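Local coordinates for protein lytic chitin monooxygenase (Enterococcus faecalis, PDB 4A02) that cleaves the glycosidic bonds of crystalline alpha- and beta-chitin oxidatively, using a copper ion, and works in synergy with a chitinase, at residues 77-82 with 127-132; 89-94 with 146-151. All blocks are in the same frame, centred on the assembly; numbering follows the deposited sequence.

Contact 1: residues 77-82 with 127-132; sequences DITWNL and VVKQTI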
loop_
_atom_site.group_PDB
_atom_site.type_symbol
_atom_site.label_atom_id
_atom_site.label_comp_id
_atom_site.label_asym_id
_atom_site.label_seq_id
_atom_site.Cartn_x
_atom_site.Cartn_y
_atom_site.Cartn_z
ATOM N N ASP A 77 -5.228 -8.658 -9.519
ATOM C CA ASP A 77 -5.674 -9.263 -8.288
ATOM C C ASP A 77 -4.723 -8.824 -7.166
ATOM O O ASP A 77 -3.513 -9.031 -7.260
ATOM C CB ASP A 77 -5.709 -10.764 -8.436
ATOM C CG ASP A 77 -6.796 -11.270 -9.362
ATOM O OD1 ASP A 77 -7.767 -10.523 -9.652
ATOM O OD2 ASP A 77 -6.670 -12.419 -9.849
ATOM N N ILE A 78 -5.289 -8.233 -6.142
ATOM C CA ILE A 78 -4.489 -7.668 -5.042
ATOM C C ILE A 78 -4.989 -8.313 -3.736
ATOM O O ILE A 78 -6.218 -8.306 -3.539
ATOM C CB ILE A 78 -4.578 -6.138 -5.128
ATOM C CG1 ILE A 78 -3.687 -5.490 -4.103
ATOM C CG2 ILE A 78 -6.006 -5.592 -5.067
ATOM C CD1 ILE A 78 -3.209 -4.090 -4.471
ATOM N N THR A 79 -4.099 -8.978 -2.941
ATOM C CA THR A 79 -4.405 -9.792 -1.770
ATOM C C THR A 79 -3.844 -9.161 -0.511
ATOM O O THR A 79 -2.636 -8.866 -0.465
ATOM C CB THR A 79 -3.861 -11.202 -1.925
ATOM O OG1 THR A 79 -4.455 -11.817 -3.057
ATOM C CG2 THR A 79 -4.172 -12.120 -0.724
ATOM N N TRP A 80 -4.692 -9.001 0.481
ATOM C CA TRP A 80 -4.296 -8.636 1.833
ATOM C C TRP A 80 -4.142 -9.889 2.697
ATOM O O TRP A 80 -4.867 -10.868 2.529
ATOM C CB TRP A 80 -5.281 -7.707 2.510
ATOM C CG TRP A 80 -5.418 -6.340 1.951
ATOM C CD1 TRP A 80 -6.020 -5.970 0.785
ATOM C CD2 TRP A 80 -4.969 -5.117 2.570
ATOM N NE1 TRP A 80 -5.966 -4.598 0.628
ATOM C CE2 TRP A 80 -5.330 -4.059 1.723
ATOM C CE3 TRP A 80 -4.288 -4.835 3.766
ATOM C CZ2 TRP A 80 -5.049 -2.733 2.042
ATOM C CZ3 TRP A 80 -4.001 -3.533 4.082
ATOM C CH2 TRP A 80 -4.374 -2.474 3.216
ATOM N N ASN A 81 -3.225 -9.821 3.666
ATOM C CA ASN A 81 -3.157 -10.780 4.743
ATOM C C ASN A 81 -3.367 -10.011 6.041
ATOM O O ASN A 81 -2.665 -9.028 6.300
ATOM C CB ASN A 81 -1.834 -11.525 4.790
ATOM C CG ASN A 81 -1.545 -12.490 3.675
ATOM O OD1 ASN A 81 -0.432 -13.080 3.635
ATOM N ND2 ASN A 81 -2.486 -12.740 2.772
ATOM N N LEU A 82 -4.361 -10.446 6.817
ATOM C CA LEU A 82 -4.755 -9.740 8.032
ATOM C C LEU A 82 -4.312 -10.511 9.226
ATOM O O LEU A 82 -4.618 -11.712 9.304
ATOM C CB LEU A 82 -6.275 -9.532 8.034
ATOM C CG LEU A 82 -6.855 -8.951 6.767
ATOM C CD1 LEU A 82 -8.362 -8.722 6.944
ATOM C CD2 LEU A 82 -6.177 -7.643 6.360
ATOM N N VAL A 127 -7.304 -13.859 4.613
ATOM C CA VAL A 127 -6.826 -13.601 3.283
ATOM C C VAL A 127 -7.962 -12.944 2.480
ATOM O O VAL A 127 -9.052 -13.513 2.363
ATOM C CB VAL A 127 -6.341 -14.881 2.578
ATOM C CG1 VAL A 127 -5.914 -14.595 1.170
ATOM C CG2 VAL A 127 -5.230 -15.487 3.360
ATOM N N VAL A 128 -7.740 -11.730 1.987
ATOM C CA VAL A 128 -8.750 -10.980 1.264
ATOM C C VAL A 128 -8.235 -10.693 -0.143
ATOM O O VAL A 128 -7.223 -10.052 -0.289
ATOM C CB VAL A 128 -9.055 -9.606 1.944
ATOM C CG1 VAL A 128 -10.097 -8.855 1.123
ATOM C CG2 VAL A 128 -9.592 -9.800 3.325
ATOM N N LYS A 129 -8.920 -11.183 -1.127
ATOM C CA LYS A 129 -8.518 -11.042 -2.558
ATOM C C LYS A 129 -9.537 -10.137 -3.231
ATOM O O LYS A 129 -10.751 -10.374 -3.155
ATOM C CB LYS A 129 -8.379 -12.348 -3.407
ATOM C CG LYS A 129 -7.811 -12.164 -4.894
ATOM C CD LYS A 129 -7.518 -13.444 -5.606
ATOM C CE LYS A 129 -8.811 -13.891 -6.310
ATOM N NZ LYS A 129 -8.832 -15.376 -6.393
ATOM N N GLN A 130 -9.046 -9.098 -3.884
ATOM C CA GLN A 130 -9.838 -8.116 -4.610
ATOM C C GLN A 130 -9.226 -7.902 -5.948
ATOM O O GLN A 130 -8.104 -8.301 -6.188
ATOM C CB GLN A 130 -9.898 -6.814 -3.862
ATOM C CG GLN A 130 -10.527 -7.020 -2.502
ATOM C CD GLN A 130 -10.589 -5.765 -1.673
ATOM O OE1 GLN A 130 -9.805 -4.821 -1.777
ATOM N NE2 GLN A 130 -11.545 -5.758 -0.776
ATOM N N THR A 131 -9.976 -7.315 -6.880
ATOM C CA THR A 131 -9.474 -7.010 -8.184
ATOM C C THR A 131 -9.646 -5.531 -8.479
ATOM O O THR A 131 -10.756 -5.035 -8.291
ATOM C CB THR A 131 -10.182 -7.857 -9.274
ATOM O OG1 THR A 131 -10.036 -9.249 -8.896
ATOM C CG2 THR A 131 -9.631 -7.558 -10.647
ATOM N N ILE A 132 -8.591 -4.868 -8.902
ATOM C CA ILE A 132 -8.622 -3.455 -9.254
ATOM C C ILE A 132 -8.149 -3.273 -10.678
ATOM O O ILE A 132 -7.364 -4.062 -11.206
ATOM C CB ILE A 132 -7.799 -2.613 -8.241
ATOM C CG1 ILE A 132 -6.294 -2.916 -8.365
ATOM C CG2 ILE A 132 -8.331 -2.789 -6.858
ATOM C CD1 ILE A 132 -5.462 -2.022 -7.460
#
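Asp-77 opens the pairing with Thr-131 at a non-hydrogen-bonded position, where the two side chains lie side by side and Thr-131 OG1 donates to Asp-77 OD1 at 2.7 Å. The hydroxyl reaches the anti side of the carboxylate and stands 28° out of its plane. Ile-78 follows as a hydrogen-bonded pair with Gln-130, its N 2.8 Å from Gln-130 O; in one of two conformers its CG2 methyl faces Ile-132 CG2, on the sheet face opposite Asp-77. With Thr-79 the contact returns to the face of Asp-77: with OG1 beside the backbone N (chi1 -61°), CG2 lies anti to it and packs on Val-127 CG1 at 3.6 Å, while OG1 touches CG of Lys-129. Trp-80 pairs with Val-128 through two backbone bonds, and its O also takes Asn-81 ND2 at 3.0 Å, the two donors coming from opposite faces of the carbonyl plane. The amide held in this way lies beside Val-127, ND2 of Asn-81 being 3.9 Å from Val-127 CG2. Leu-82 closes the row, CD1 against Val-128 CG2. The alternation of a mainly polar, more exposed side with one turned to Trp-91 and Tyr-93 of strand 88-96 is that of an antiparallel sheet in a beta sandwich, here the three-stranded sheet of the immunoglobulin-like LPMO fold.

Contact 2: residues 89-94 with 146-151; sequences ASWDYY and AVWGIG
Strands 89-94 and 146-150 run antiparallel, their axes 4.7 Å apart at an angle of 172°, and the regular pairing is broken at one end, where Ala-89 and Ser-90 both face Gly-149. Gly-149 O accepts from both nitrogens, from Ala-89 N at 2.9 Å and from Ser-90 N at a longer 3.3 Å, both on the same face of the carbonyl plane. On the Ser-90 side of the sheet OG, set between the backbone N and the carbonyl carbon (chi1 55°), lies against the bare CA of Gly-149 at 3.6 Å. A water accepts from this hydroxyl and donates to Asp-92 OD2 at 2.6 Å and to Val-147 O, so it ties both strands together; the other oxygen of Asp-92, OD1, is hydrogen-bonded to Ser-116 OG and forms a salt bridge with Lys-113. The opposite side is largely aromatic. Trp-91 and Trp-148 point the same way in an offset stack, the six-membered ring of Trp-91 over the five-membered ring of Trp-148 with centroids 4.0 Å apart and planes only 8° from parallel. Ile-150 CD1 lies over the centre of the other face of Trp-148, 3.4 Å above its plane, which leaves the indole sandwiched, while Trp-148 NE1 is hydrogen-bonded to Thr-88 OG1. Further along, Tyr-93 CE2 rests on Ala-146 CB at 3.5 Å. Two consecutive residues opposite a single one across an antiparallel pair define the classic beta bulge, and here it ends the pairing close to the copper-binding histidines.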
loop_
_atom_site.group_PDB
_atom_site.type_symbol
_atom_site.label_atom_id
_atom_site.label_comp_id
_atom_site.label_asym_id
_atom_site.label_seq_id
_atom_site.Cartn_x
_atom_site.Cartn_y
_atom_site.Cartn_z
ATOM N N ALA A 89 -14.974 -1.041 6.934
ATOM C CA ALA A 89 -15.739 0.007 6.255
ATOM C C ALA A 89 -15.450 0.046 4.763
ATOM O O ALA A 89 -16.394 0.198 3.975
ATOM C CB ALA A 89 -15.452 1.375 6.847
ATOM N N SER A 90 -14.200 -0.052 4.335
ATOM C CA SER A 90 -13.832 0.285 3.003
ATOM C C SER A 90 -12.475 -0.206 2.646
ATOM O O SER A 90 -11.623 -0.444 3.487
ATOM C CB SER A 90 -13.826 1.824 2.870
ATOM O OG SER A 90 -12.994 2.391 3.853
ATOM N N TRP A 91 -12.246 -0.307 1.321
ATOM C CA TRP A 91 -10.920 -0.583 0.734
ATOM C C TRP A 91 -10.778 0.401 -0.401
ATOM O O TRP A 91 -11.600 0.420 -1.332
ATOM C CB TRP A 91 -10.812 -1.997 0.214
ATOM C CG TRP A 91 -11.289 -3.103 1.127
ATOM C CD1 TRP A 91 -12.583 -3.557 1.319
ATOM C CD2 TRP A 91 -10.451 -3.902 1.972
ATOM N NE1 TRP A 91 -12.590 -4.578 2.205
ATOM C CE2 TRP A 91 -11.279 -4.810 2.630
ATOM C CE3 TRP A 91 -9.092 -3.928 2.219
ATOM C CZ2 TRP A 91 -10.780 -5.741 3.540
ATOM C CZ3 TRP A 91 -8.594 -4.859 3.097
ATOM C CH2 TRP A 91 -9.418 -5.775 3.763
ATOM N N ASP A 92 -9.734 1.234 -0.375
ATOM C CA ASP A 92 -9.500 2.227 -1.410
ATOM C C ASP A 92 -8.132 2.029 -2.027
ATOM O O ASP A 92 -7.184 1.660 -1.339
ATOM C CB ASP A 92 -9.575 3.650 -0.851
ATOM C CG ASP A 92 -10.958 3.996 -0.350
ATOM O OD1 ASP A 92 -11.852 4.137 -1.194
ATOM O OD2 ASP A 92 -11.095 4.145 0.842
ATOM N N TYR A 93 -8.031 2.308 -3.330
ATOM C CA TYR A 93 -6.787 2.129 -4.058
ATOM C C TYR A 93 -6.524 3.315 -4.948
ATOM O O TYR A 93 -7.427 3.800 -5.648
ATOM C CB TYR A 93 -6.830 0.860 -4.894
ATOM C CG TYR A 93 -6.985 -0.399 -4.096
ATOM C CD1 TYR A 93 -8.240 -0.859 -3.694
ATOM C CD2 TYR A 93 -5.889 -1.140 -3.689
ATOM C CE1 TYR A 93 -8.359 -2.013 -2.959
ATOM C CE2 TYR A 93 -6.022 -2.283 -2.957
ATOM C CZ TYR A 93 -7.267 -2.739 -2.585
ATOM O OH TYR A 93 -7.305 -3.897 -1.849
ATOM N N TYR A 94 -5.261 3.743 -4.950
ATOM C CA TYR A 94 -4.738 4.845 -5.742
ATOM C C TYR A 94 -3.515 4.390 -6.491
ATOM O O TYR A 94 -2.828 3.467 -6.017
ATOM C CB TYR A 94 -4.372 6.022 -4.809
ATOM C CG TYR A 94 -5.443 6.472 -3.868
ATOM C CD1 TYR A 94 -5.671 5.761 -2.664
ATOM C CD2 TYR A 94 -6.240 7.566 -4.111
ATOM C CE1 TYR A 94 -6.642 6.153 -1.771
ATOM C CE2 TYR A 94 -7.250 7.953 -3.200
ATOM C CZ TYR A 94 -7.427 7.201 -2.025
ATOM O OH TYR A 94 -8.430 7.604 -1.153
ATOM N N ALA A 146 -2.773 1.443 -1.153
ATOM C CA ALA A 146 -3.937 0.653 -0.752
ATOM C C ALA A 146 -4.288 1.009 0.684
ATOM O O ALA A 146 -3.419 1.058 1.543
ATOM C CB ALA A 146 -3.602 -0.813 -0.871
ATOM N N VAL A 147 -5.584 1.246 0.933
ATOM C CA VAL A 147 -6.029 1.756 2.227
ATOM C C VAL A 147 -7.202 0.943 2.727
ATOM O O VAL A 147 -8.294 0.943 2.131
ATOM C CB VAL A 147 -6.455 3.243 2.096
ATOM C CG1 VAL A 147 -6.808 3.780 3.492
ATOM C CG2 VAL A 147 -5.363 4.064 1.461
ATOM N N TRP A 148 -6.998 0.233 3.836
ATOM C CA TRP A 148 -8.013 -0.602 4.476
ATOM C C TRP A 148 -8.645 0.210 5.614
ATOM O O TRP A 148 -8.008 0.490 6.615
ATOM C CB TRP A 148 -7.367 -1.854 5.007
ATOM C CG TRP A 148 -8.269 -2.738 5.806
ATOM C CD1 TRP A 148 -9.620 -2.928 5.664
ATOM C CD2 TRP A 148 -7.872 -3.604 6.866
ATOM N NE1 TRP A 148 -10.065 -3.822 6.573
ATOM C CE2 TRP A 148 -9.012 -4.258 7.336
ATOM C CE3 TRP A 148 -6.655 -3.870 7.510
ATOM C CZ2 TRP A 148 -8.977 -5.170 8.392
ATOM C CZ3 TRP A 148 -6.625 -4.767 8.537
ATOM C CH2 TRP A 148 -7.791 -5.396 8.986
ATOM N N GLY A 149 -9.900 0.639 5.397
ATOM C CA GLY A 149 -10.602 1.465 6.374
ATOM C C GLY A 149 -11.364 0.606 7.365
ATOM O O GLY A 149 -12.245 -0.158 6.982
ATOM N N ILE A 150 -11.032 0.729 8.633
ATOM C CA ILE A 150 -11.588 -0.148 9.670
ATOM C C ILE A 150 -13.009 0.284 10.026
ATOM O O ILE A 150 -13.334 1.469 10.111
ATOM C CB ILE A 150 -10.649 -0.156 10.877
ATOM C CG1 ILE A 150 -9.237 -0.601 10.450
ATOM C CG2 ILE A 150 -11.161 -1.036 12.006
ATOM C CD1 ILE A 150 -9.181 -1.946 9.836
ATOM N N GLY A 151 -13.890 -0.711 10.227
ATOM C CA GLY A 151 -15.271 -0.389 10.508
ATOM C C GLY A 151 -15.613 0.059 11.894
ATOM O O GLY A 151 -16.623 0.697 12.115
HETATM O O HOH W 1 -10.403 2.801 2.973
#

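Contacts 1 and 2 belong to the two facing sheets of one beta sandwich, their centres 11 Å apart, and their strands alternate along the chain: 74-82 is followed by 88-96, and 127-134 by 142-150. Tyr-93 joins them, its OH lying 2.7 Å from Gln-130 OE1 and 2.9 Å from Trp-80 NE1, both probable hydrogen bonds inside the core. Packing adds to this, with Trp-80 CH2 3.5 Å from Trp-148 CB. Both contacts also approach the copper ligands His-1 and His-86: from side chain to side chain, Leu-82 is about 7 Å from both, Ile-150 about 4 Å from His-86 and Trp-148 about 5 Å from His-1.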